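Local atomic coordinates of Slr0280 protein (Synechocystis sp., PDB entry 5H3K), a protein that is of unknown function but contains a domain of the phosphodiester glycosidase (NAGPA) family and may therefore cleave phosphodiester-linked sugars. Residues Gly68-Gly73 with Tyr124-Ser129; Leu91-Asn96 with Asn100-Gln105; Ala116-Pro121 with Ile273-Gly278. One frame throughout, in Å; residues are numbered along the deposited sequence.

Interaction 1 (Gly68-Gly73 with Tyr124-Ser129)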
loop_
_atom_site.group_PDB
_atom_site.type_symbol
_atom_site.label_atom_id
_atom_site.label_comp_id
_atom_site.label_asym_id
_atom_site.label_seq_id
_atom_site.Cartn_x
_atom_site.Cartn_y
_atom_site.Cartn_z
ATOM N N GLY A 68 -5.447 2.403 22.175
ATOM C CA GLY A 68 -4.763 1.924 23.360
ATOM C C GLY A 68 -5.079 2.820 24.543
ATOM O O GLY A 68 -5.357 4.010 24.374
ATOM N N GLN A 69 -5.053 2.243 25.741
ATOM C CA GLN A 69 -5.270 3.004 26.961
ATOM C C GLN A 69 -4.101 2.797 27.903
ATOM O O GLN A 69 -3.562 1.692 28.003
ATOM C CB GLN A 69 -6.590 2.600 27.634
ATOM C CG GLN A 69 -7.820 3.172 26.956
ATOM C CD GLN A 69 -9.119 2.739 27.617
ATOM O OE1 GLN A 69 -9.221 1.634 28.157
ATOM N NE2 GLN A 69 -10.120 3.613 27.578
ATOM N N TRP A 70 -3.702 3.871 28.580
ATOM C CA TRP A 70 -2.575 3.804 29.499
ATOM C C TRP A 70 -2.770 4.720 30.701
ATOM O O TRP A 70 -3.709 5.518 30.745
ATOM C CB TRP A 70 -1.265 4.146 28.779
ATOM C CG TRP A 70 -1.195 5.559 28.280
ATOM C CD1 TRP A 70 -0.641 6.629 28.920
ATOM C CD2 TRP A 70 -1.693 6.051 27.031
ATOM N NE1 TRP A 70 -0.757 7.758 28.143
ATOM C CE2 TRP A 70 -1.409 7.432 26.982
ATOM C CE3 TRP A 70 -2.367 5.463 25.955
ATOM C CZ2 TRP A 70 -1.763 8.233 25.891
ATOM C CZ3 TRP A 70 -2.719 6.261 24.871
ATOM C CH2 TRP A 70 -2.416 7.628 24.850
ATOM N N GLN A 71 -1.864 4.595 31.670
ATOM C CA GLN A 71 -1.885 5.400 32.886
ATOM C C GLN A 71 -0.935 6.583 32.787
ATOM O O GLN A 71 0.248 6.417 32.484
ATOM C CB GLN A 71 -1.465 4.541 34.078
ATOM C CG GLN A 71 -2.599 3.885 34.829
ATOM C CD GLN A 71 -2.459 4.080 36.327
ATOM O OE1 GLN A 71 -2.975 5.051 36.882
ATOM N NE2 GLN A 71 -1.737 3.172 36.987
ATOM N N GLU A 72 -1.443 7.777 33.055
ATOM C CA GLU A 72 -0.603 8.964 33.025
ATOM C C GLU A 72 -1.099 9.992 34.041
ATOM O O GLU A 72 -2.189 10.553 33.891
ATOM C CB GLU A 72 -0.560 9.563 31.611
ATOM C CG GLU A 72 0.554 10.571 31.401
ATOM C CD GLU A 72 0.513 11.237 30.035
ATOM O OE1 GLU A 72 0.079 10.591 29.052
ATOM O OE2 GLU A 72 0.918 12.418 29.948
ATOM N N GLY A 73 -0.297 10.230 35.077
ATOM C CA GLY A 73 -0.671 11.159 36.129
ATOM C C GLY A 73 -1.869 10.647 36.907
ATOM O O GLY A 73 -2.818 11.391 37.176
ATOM N N TYR A 124 -0.445 7.062 18.145
ATOM C CA TYR A 124 -1.683 7.239 18.918
ATOM C C TYR A 124 -1.874 8.678 19.395
ATOM O O TYR A 124 -0.953 9.277 19.960
ATOM C CB TYR A 124 -1.702 6.278 20.113
ATOM C CG TYR A 124 -1.740 4.826 19.697
ATOM C CD1 TYR A 124 -2.947 4.161 19.533
ATOM C CD2 TYR A 124 -0.566 4.124 19.438
ATOM C CE1 TYR A 124 -2.982 2.833 19.136
ATOM C CE2 TYR A 124 -0.594 2.805 19.041
ATOM C CZ TYR A 124 -1.801 2.162 18.896
ATOM O OH TYR A 124 -1.817 0.838 18.496
ATOM N N LEU A 125 -3.059 9.234 19.143
ATOM C CA LEU A 125 -3.401 10.573 19.630
ATOM C C LEU A 125 -4.207 10.465 20.922
ATOM O O LEU A 125 -5.200 9.746 20.981
ATOM C CB LEU A 125 -4.201 11.365 18.577
ATOM C CG LEU A 125 -3.606 11.590 17.177
ATOM C CD1 LEU A 125 -4.520 12.481 16.319
ATOM C CD2 LEU A 125 -2.194 12.176 17.224
ATOM N N ASP A 126 -3.773 11.171 21.961
ATOM C CA ASP A 126 -4.468 11.152 23.253
ATOM C C ASP A 126 -5.732 12.003 23.139
ATOM O O ASP A 126 -5.666 13.240 23.134
ATOM C CB ASP A 126 -3.531 11.678 24.352
ATOM C CG ASP A 126 -4.136 11.586 25.753
ATOM O OD1 ASP A 126 -5.372 11.671 25.897
ATOM O OD2 ASP A 126 -3.360 11.442 26.724
ATOM N N VAL A 127 -6.881 11.337 23.031
ATOM C CA VAL A 127 -8.151 12.032 22.806
ATOM C C VAL A 127 -8.966 12.192 24.092
ATOM O O VAL A 127 -10.134 12.584 24.047
ATOM C CB VAL A 127 -9.018 11.310 21.740
ATOM C CG1 VAL A 127 -8.288 11.269 20.394
ATOM C CG2 VAL A 127 -9.382 9.907 22.208
ATOM N N THR A 128 -8.335 11.900 25.231
ATOM C CA THR A 128 -9.019 11.910 26.530
ATOM C C THR A 128 -9.693 13.246 26.841
ATOM O O THR A 128 -10.873 13.284 27.195
ATOM C CB THR A 128 -8.055 11.556 27.683
ATOM O OG1 THR A 128 -7.261 10.425 27.315
ATOM C CG2 THR A 128 -8.830 11.222 28.949
ATOM N N SER A 129 -8.949 14.339 26.702
ATOM C CA SER A 129 -9.501 15.663 26.983
ATOM C C SER A 129 -10.487 16.108 25.919
ATOM O O SER A 129 -11.528 16.704 26.224
ATOM C CB SER A 129 -8.386 16.694 27.115
ATOM O OG SER A 129 -7.698 16.512 28.338
HETATM O O HOH W 1 -0.617 11.726 26.826
#
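The first torsions of Trp70 and Asp126 bring the two together: CG of Trp70 is tucked between its backbone N and carbonyl carbon (chi1 65°), while CG of Asp126 is anti to N (chi1 -175°). Trp70 CZ2 thereby comes 3.7 Å from Asp126 OD2, the indole and carboxylate planes standing 80° apart. Tryptophan suits this place because its NE1 also reaches Glu72 OE1 at 3.1 Å, a nearly straight bond in the ring plane that uses the anti lone pair and steadies the indole. Glu72 OE1 and Asp126 OD2 lie 4.2 Å apart; one water donates to both, and Arg77, salt-bridged to Asp126, probably offsets their repulsion. Strands 61-72 and 122-126 both pair with strand 75-81 in a curled sheet, and Asp126 ends strand 122-126 with an Asx turn, its OD1 accepting from Thr128 N and, at 2.7 Å, from Thr128 OG1. Replacing Asp126 by an alanine is likely to leave Arg77 without its close ionic mate, the shared water without its second acceptor and the turn freer to move. At the start of both segments Tyr124 CE1 rests 3.9 Å from bare Gly68 N; a CB there would face the ring at ordinary packing distance.

Interaction 2 (Leu91-Asn96 with Asn100-Gln105); sequences LDLLDN and NQQPVQ
Leu93 and Val104 form the apolar centre, lying side by side and pointing the same way, with Leu93 CD2 3.8 Å from Val104 CG1. Leu91 CD1 borders the same valine methyl more loosely, and Leu125 of strand 122-126 and Leu114 of strand 112-119 continue this apolar face, suited to branched aliphatic side chains that need no polar partner. Just past the strand, Leu94 CD1 reaches the aliphatic part of Gln105, 3.8 Å from its CG, while Leu94 CB lies against Pro103 CB. The contact is a beta hairpin of strands 92-93 and 101-105, with Leu91 and Leu94 flanking the short first strand. Asp92 and Gln105 are its hydrogen-bonded pair, joined N to O in both directions; Leu93 and Val104 are the non-hydrogen-bonded pair. Beyond them Leu94 N still gives its hydrogen to Pro103 O at 2.9 Å, but proline has no N-H to return, and a side chain takes over. Gln102, bent at chi2 (52°), folds its amide back beside the backbone, where NE2 donates to Leu94 O at 2.8 Å, in the carbonyl plane and on a lone pair, and also to Pro103 O. That carbonyl is gripped twice, Leu94 N and Gln102 NE2 approaching from opposite faces of its plane. The other end of the glutamine amide, OE1, accepts from Arg123. At the polar edge Asn96 ND2 meets Gln101 O at 3.2 Å, nearly along the C=O axis, while Asn96 OD1 accepts from Asn274 N, asparagine thus serving two backbones with one amide.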
loop_
_atom_site.group_PDB
_atom_site.type_symbol
_atom_site.label_atom_id
_atom_site.label_comp_id
_atom_site.label_asym_id
_atom_site.label_seq_id
_atom_site.Cartn_x
_atom_site.Cartn_y
_atom_site.Cartn_z
ATOM N N LEU A 91 -11.643 13.927 12.763
ATOM C CA LEU A 91 -10.663 14.907 13.248
ATOM C C LEU A 91 -9.852 15.487 12.098
ATOM O O LEU A 91 -9.286 14.741 11.302
ATOM C CB LEU A 91 -9.673 14.272 14.223
ATOM C CG LEU A 91 -10.112 13.579 15.504
ATOM C CD1 LEU A 91 -8.906 13.419 16.439
ATOM C CD2 LEU A 91 -11.258 14.298 16.201
ATOM N N ASP A 92 -9.782 16.810 12.005
ATOM C CA ASP A 92 -8.916 17.443 11.011
ATOM C C ASP A 92 -7.529 17.514 11.632
ATOM O O ASP A 92 -7.340 18.194 12.639
ATOM C CB ASP A 92 -9.434 18.848 10.668
ATOM C CG ASP A 92 -8.684 19.506 9.498
ATOM O OD1 ASP A 92 -7.871 18.836 8.813
ATOM O OD2 ASP A 92 -8.934 20.711 9.243
ATOM N N LEU A 93 -6.573 16.775 11.070
ATOM C CA LEU A 93 -5.181 16.833 11.538
ATOM C C LEU A 93 -4.459 18.000 10.869
ATOM O O LEU A 93 -4.224 17.979 9.657
ATOM C CB LEU A 93 -4.435 15.528 11.239
ATOM C CG LEU A 93 -5.114 14.233 11.704
ATOM C CD1 LEU A 93 -4.214 13.033 11.495
ATOM C CD2 LEU A 93 -5.525 14.334 13.155
ATOM N N LEU A 94 -4.108 19.014 11.659
ATOM C CA LEU A 94 -3.437 20.204 11.140
ATOM C C LEU A 94 -1.917 20.017 11.093
ATOM O O LEU A 94 -1.363 19.202 11.844
ATOM C CB LEU A 94 -3.777 21.414 12.021
ATOM C CG LEU A 94 -5.250 21.563 12.382
ATOM C CD1 LEU A 94 -5.465 22.786 13.281
ATOM C CD2 LEU A 94 -6.088 21.663 11.133
ATOM N N ASP A 95 -1.250 20.772 10.220
ATOM C CA ASP A 95 0.208 20.717 10.114
ATOM C C ASP A 95 0.833 20.876 11.497
ATOM O O ASP A 95 0.443 21.765 12.270
ATOM C CB ASP A 95 0.724 21.799 9.166
ATOM C CG ASP A 95 0.328 21.560 7.716
ATOM O OD1 ASP A 95 -0.479 20.647 7.430
ATOM O OD2 ASP A 95 0.826 22.300 6.848
ATOM N N ASN A 96 1.765 19.984 11.832
ATOM C CA ASN A 96 2.381 19.987 13.155
ATOM C C ASN A 96 3.863 20.321 13.099
ATOM O O ASN A 96 4.422 20.538 12.027
ATOM C CB ASN A 96 2.190 18.636 13.855
ATOM C CG ASN A 96 2.936 17.499 13.154
ATOM O OD1 ASN A 96 3.082 17.500 11.933
ATOM N ND2 ASN A 96 3.418 16.541 13.930
ATOM N N ASN A 100 5.531 14.404 18.409
ATOM C CA ASN A 100 4.798 14.083 19.629
ATOM C C ASN A 100 3.610 15.017 19.916
ATOM O O ASN A 100 2.920 14.839 20.917
ATOM C CB ASN A 100 5.743 13.991 20.839
ATOM C CG ASN A 100 6.308 15.340 21.249
ATOM O OD1 ASN A 100 6.170 16.330 20.534
ATOM N ND2 ASN A 100 6.959 15.381 22.406
ATOM N N GLN A 101 3.377 15.987 19.029
ATOM C CA GLN A 101 2.283 16.958 19.152
ATOM C C GLN A 101 1.408 16.925 17.907
ATOM O O GLN A 101 1.919 16.857 16.790
ATOM C CB GLN A 101 2.846 18.373 19.273
ATOM C CG GLN A 101 3.758 18.588 20.458
ATOM C CD GLN A 101 3.021 18.453 21.773
ATOM O OE1 GLN A 101 2.881 17.351 22.313
ATOM N NE2 GLN A 101 2.531 19.577 22.294
ATOM N N GLN A 102 0.092 16.993 18.086
ATOM C CA GLN A 102 -0.809 16.997 16.938
ATOM C C GLN A 102 -1.947 17.975 17.153
ATOM O O GLN A 102 -2.895 17.660 17.859
ATOM C CB GLN A 102 -1.388 15.597 16.705
ATOM C CG GLN A 102 -2.242 15.526 15.446
ATOM C CD GLN A 102 -1.504 16.061 14.237
ATOM O OE1 GLN A 102 -0.493 15.502 13.824
ATOM N NE2 GLN A 102 -2.003 17.151 13.661
ATOM N N PRO A 103 -1.843 19.173 16.568
ATOM C CA PRO A 103 -2.981 20.101 16.562
ATOM C C PRO A 103 -4.132 19.588 15.689
ATOM O O PRO A 103 -3.913 19.047 14.595
ATOM C CB PRO A 103 -2.393 21.394 15.991
ATOM C CG PRO A 103 -1.112 20.990 15.303
ATOM C CD PRO A 103 -0.611 19.778 16.028
ATOM N N VAL A 104 -5.354 19.742 16.185
ATOM C CA VAL A 104 -6.530 19.206 15.503
ATOM C C VAL A 104 -7.672 20.216 15.544
ATOM O O VAL A 104 -7.682 21.116 16.387
ATOM C CB VAL A 104 -7.012 17.859 16.122
ATOM C CG1 VAL A 104 -5.928 16.762 16.022
ATOM C CG2 VAL A 104 -7.461 18.048 17.577
ATOM N N GLN A 105 -8.616 20.077 14.615
ATOM C CA GLN A 105 -9.877 20.810 14.673
ATOM C C GLN A 105 -11.024 19.816 14.596
ATOM O O GLN A 105 -11.053 18.960 13.710
ATOM C CB GLN A 105 -9.985 21.838 13.540
ATOM C CG GLN A 105 -9.229 23.141 13.785
ATOM C CD GLN A 105 -9.888 24.035 14.844
ATOM O OE1 GLN A 105 -10.165 23.597 15.964
ATOM N NE2 GLN A 105 -10.138 25.295 14.486
#

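Interaction 3 (Ala116-Pro121 with Ile273-Gly278); sequences ARFVAP and INWTEG
Phe118 turns the edge of its ring to the face of the six-membered ring of Trp275, in an offset edge-to-face pair with centroids 5.5 Å apart and planes at 73°. The touching corner of the phenyl ring is CE2, which lies 3.7 Å from Trp275 CH2 and equally close to CZ3. Phe118 has CG anti to its backbone N (chi1 -175°), as does Trp275, and with this setting the two rings meet between backbones that share no hydrogen bond. Thr276 adds a second touch: its OG1 stands 3.9 Å from Phe118 CB, bringing a small side chain against the root of the phenylalanine. That adjacent residues can both meet Phe118 fits the classic beta bulge here, in which Trp275 and Thr276 together face Ile279 of the next strand. Pro121, which follows a cis peptide bond, places its carbonyl at the rim of the indole, with Pro121 O 3.6 Å from Trp275 CH2 and near the ring plane. This oxygen is buried without a hydrogen-bonding partner, and the slightly positive C-H rim of the tryptophan probably offers it some weak compensation. Tryptophan suits the spot doubly, because the other side of its indole carries a donor: NE1 bonds to Asp82 OD1 at the start of helix 82-89. Strand 112-119 here belongs to the N-terminal mixed sheet, while strand 271-276 is an edge strand of a separate antiparallel sheet, paired with strand 279-288; Trp275 is wedged where the two sheets come together, also touching Arg123 of strand 122-126 and Ala335.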
loop_
_atom_site.group_PDB
_atom_site.type_symbol
_atom_site.label_atom_id
_atom_site.label_comp_id
_atom_site.label_asym_id
_atom_site.label_seq_id
_atom_site.Cartn_x
_atom_site.Cartn_y
_atom_site.Cartn_z
ATOM N N ALA A 116 0.829 13.004 21.068
ATOM C CA ALA A 116 0.946 11.832 20.201
ATOM C C ALA A 116 2.055 10.929 20.708
ATOM O O ALA A 116 3.115 11.414 21.108
ATOM C CB ALA A 116 1.215 12.255 18.741
ATOM N N ARG A 117 1.820 9.619 20.700
ATOM C CA ARG A 117 2.875 8.681 21.040
ATOM C C ARG A 117 2.914 7.529 20.050
ATOM O O ARG A 117 1.874 7.020 19.629
ATOM C CB ARG A 117 2.705 8.149 22.460
ATOM C CG ARG A 117 1.446 7.337 22.679
ATOM C CD ARG A 117 1.350 6.878 24.130
ATOM N NE ARG A 117 2.125 5.664 24.390
ATOM C CZ ARG A 117 2.236 5.093 25.586
ATOM N NH1 ARG A 117 1.634 5.634 26.639
ATOM N NH2 ARG A 117 2.955 3.987 25.732
ATOM N N PHE A 118 4.117 7.109 19.685
ATOM C CA PHE A 118 4.237 6.017 18.730
ATOM C C PHE A 118 4.410 4.682 19.439
ATOM O O PHE A 118 5.270 4.535 20.304
ATOM C CB PHE A 118 5.382 6.282 17.757
ATOM C CG PHE A 118 5.494 5.254 16.670
ATOM C CD1 PHE A 118 6.445 4.254 16.748
ATOM C CD2 PHE A 118 4.637 5.278 15.574
ATOM C CE1 PHE A 118 6.561 3.292 15.746
ATOM C CE2 PHE A 118 4.745 4.315 14.566
ATOM C CZ PHE A 118 5.709 3.327 14.656
ATOM N N VAL A 119 3.558 3.719 19.093
ATOM C CA VAL A 119 3.697 2.350 19.559
ATOM C C VAL A 119 3.491 1.497 18.323
ATOM O O VAL A 119 2.373 1.395 17.824
ATOM C CB VAL A 119 2.663 1.997 20.655
ATOM C CG1 VAL A 119 2.831 0.556 21.100
ATOM C CG2 VAL A 119 2.822 2.924 21.859
ATOM N N ALA A 120 4.581 0.929 17.805
ATOM C CA ALA A 120 4.564 0.244 16.504
ATOM C C ALA A 120 3.345 -0.663 16.351
ATOM O O ALA A 120 3.072 -1.477 17.237
ATOM C CB ALA A 120 5.843 -0.566 16.312
ATOM N N PRO A 121 2.623 -0.553 15.215
ATOM C CA PRO A 121 2.956 0.267 14.042
ATOM C C PRO A 121 2.216 1.595 13.964
ATOM O O PRO A 121 2.170 2.175 12.884
ATOM C CB PRO A 121 2.468 -0.607 12.888
ATOM C CG PRO A 121 1.212 -1.247 13.444
ATOM C CD PRO A 121 1.520 -1.493 14.926
ATOM N N ILE A 273 2.460 16.372 7.776
ATOM C CA ILE A 273 2.468 15.820 9.124
ATOM C C ILE A 273 3.806 15.164 9.410
ATOM O O ILE A 273 4.202 14.200 8.731
ATOM C CB ILE A 273 1.344 14.768 9.354
ATOM C CG1 ILE A 273 -0.051 15.373 9.140
ATOM C CG2 ILE A 273 1.456 14.191 10.756
ATOM C CD1 ILE A 273 -0.470 16.441 10.173
ATOM N N ASN A 274 4.520 15.695 10.400
ATOM C CA ASN A 274 5.686 15.001 10.926
ATOM C C ASN A 274 5.180 13.889 11.839
ATOM O O ASN A 274 4.671 14.140 12.940
ATOM C CB ASN A 274 6.626 15.978 11.642
ATOM C CG ASN A 274 7.082 17.113 10.734
ATOM O OD1 ASN A 274 7.549 16.886 9.615
ATOM N ND2 ASN A 274 6.928 18.341 11.206
ATOM N N TRP A 275 5.296 12.653 11.358
ATOM C CA TRP A 275 4.535 11.535 11.909
ATOM C C TRP A 275 5.303 10.830 13.007
ATOM O O TRP A 275 4.816 10.680 14.128
ATOM C CB TRP A 275 4.169 10.572 10.776
ATOM C CG TRP A 275 3.107 9.576 11.108
ATOM C CD1 TRP A 275 1.782 9.824 11.315
ATOM C CD2 TRP A 275 3.273 8.151 11.203
ATOM N NE1 TRP A 275 1.120 8.644 11.565
ATOM C CE2 TRP A 275 2.011 7.604 11.508
ATOM C CE3 TRP A 275 4.374 7.293 11.086
ATOM C CZ2 TRP A 275 1.809 6.227 11.684
ATOM C CZ3 TRP A 275 4.178 5.928 11.261
ATOM C CH2 TRP A 275 2.905 5.408 11.558
ATOM N N THR A 276 6.503 10.376 12.691
ATOM C CA THR A 276 7.400 9.927 13.745
ATOM C C THR A 276 8.797 10.342 13.328
ATOM O O THR A 276 8.971 10.913 12.246
ATOM C CB THR A 276 7.286 8.406 13.995
ATOM O OG1 THR A 276 7.770 8.101 15.315
ATOM C CG2 THR A 276 8.082 7.622 12.948
ATOM N N GLU A 277 9.791 10.108 14.178
ATOM C CA GLU A 277 11.149 10.414 13.771
ATOM C C GLU A 277 11.463 9.628 12.502
ATOM O O GLU A 277 11.311 8.396 12.466
ATOM C CB GLU A 277 12.156 10.062 14.866
ATOM C CG GLU A 277 13.587 10.067 14.343
ATOM C CD GLU A 277 14.633 10.251 15.433
ATOM O OE1 GLU A 277 14.249 10.495 16.595
ATOM O OE2 GLU A 277 15.840 10.154 15.116
ATOM N N GLY A 278 11.852 10.346 11.456
ATOM C CA GLY A 278 12.246 9.716 10.210
ATOM C C GLY A 278 11.109 9.463 9.237
ATOM O O GLY A 278 11.349 8.923 8.157
#

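Overall arrangement
From the N terminus, strand 61-72 opens the loop that interaction 1 closes at 124-129. Nested inside that loop, interaction 2 closes the short hairpin between 91-96 and 100-105. Interaction 3 starts after the hairpin is complete, at 116-121, but ends far along the chain at 273-278, and so it crosses interaction 1. The first two contacts lie within one curled N-terminal sheet, where Leu125 packs on both Leu93 and Gln102. The third joins this sheet to the antiparallel sheet edged by strand 271-276, a junction to which segment 91-96 also contributes, Ile273 lying against Leu94. Arg117 pairs with Tyr124 through the backbone and lies against Trp70.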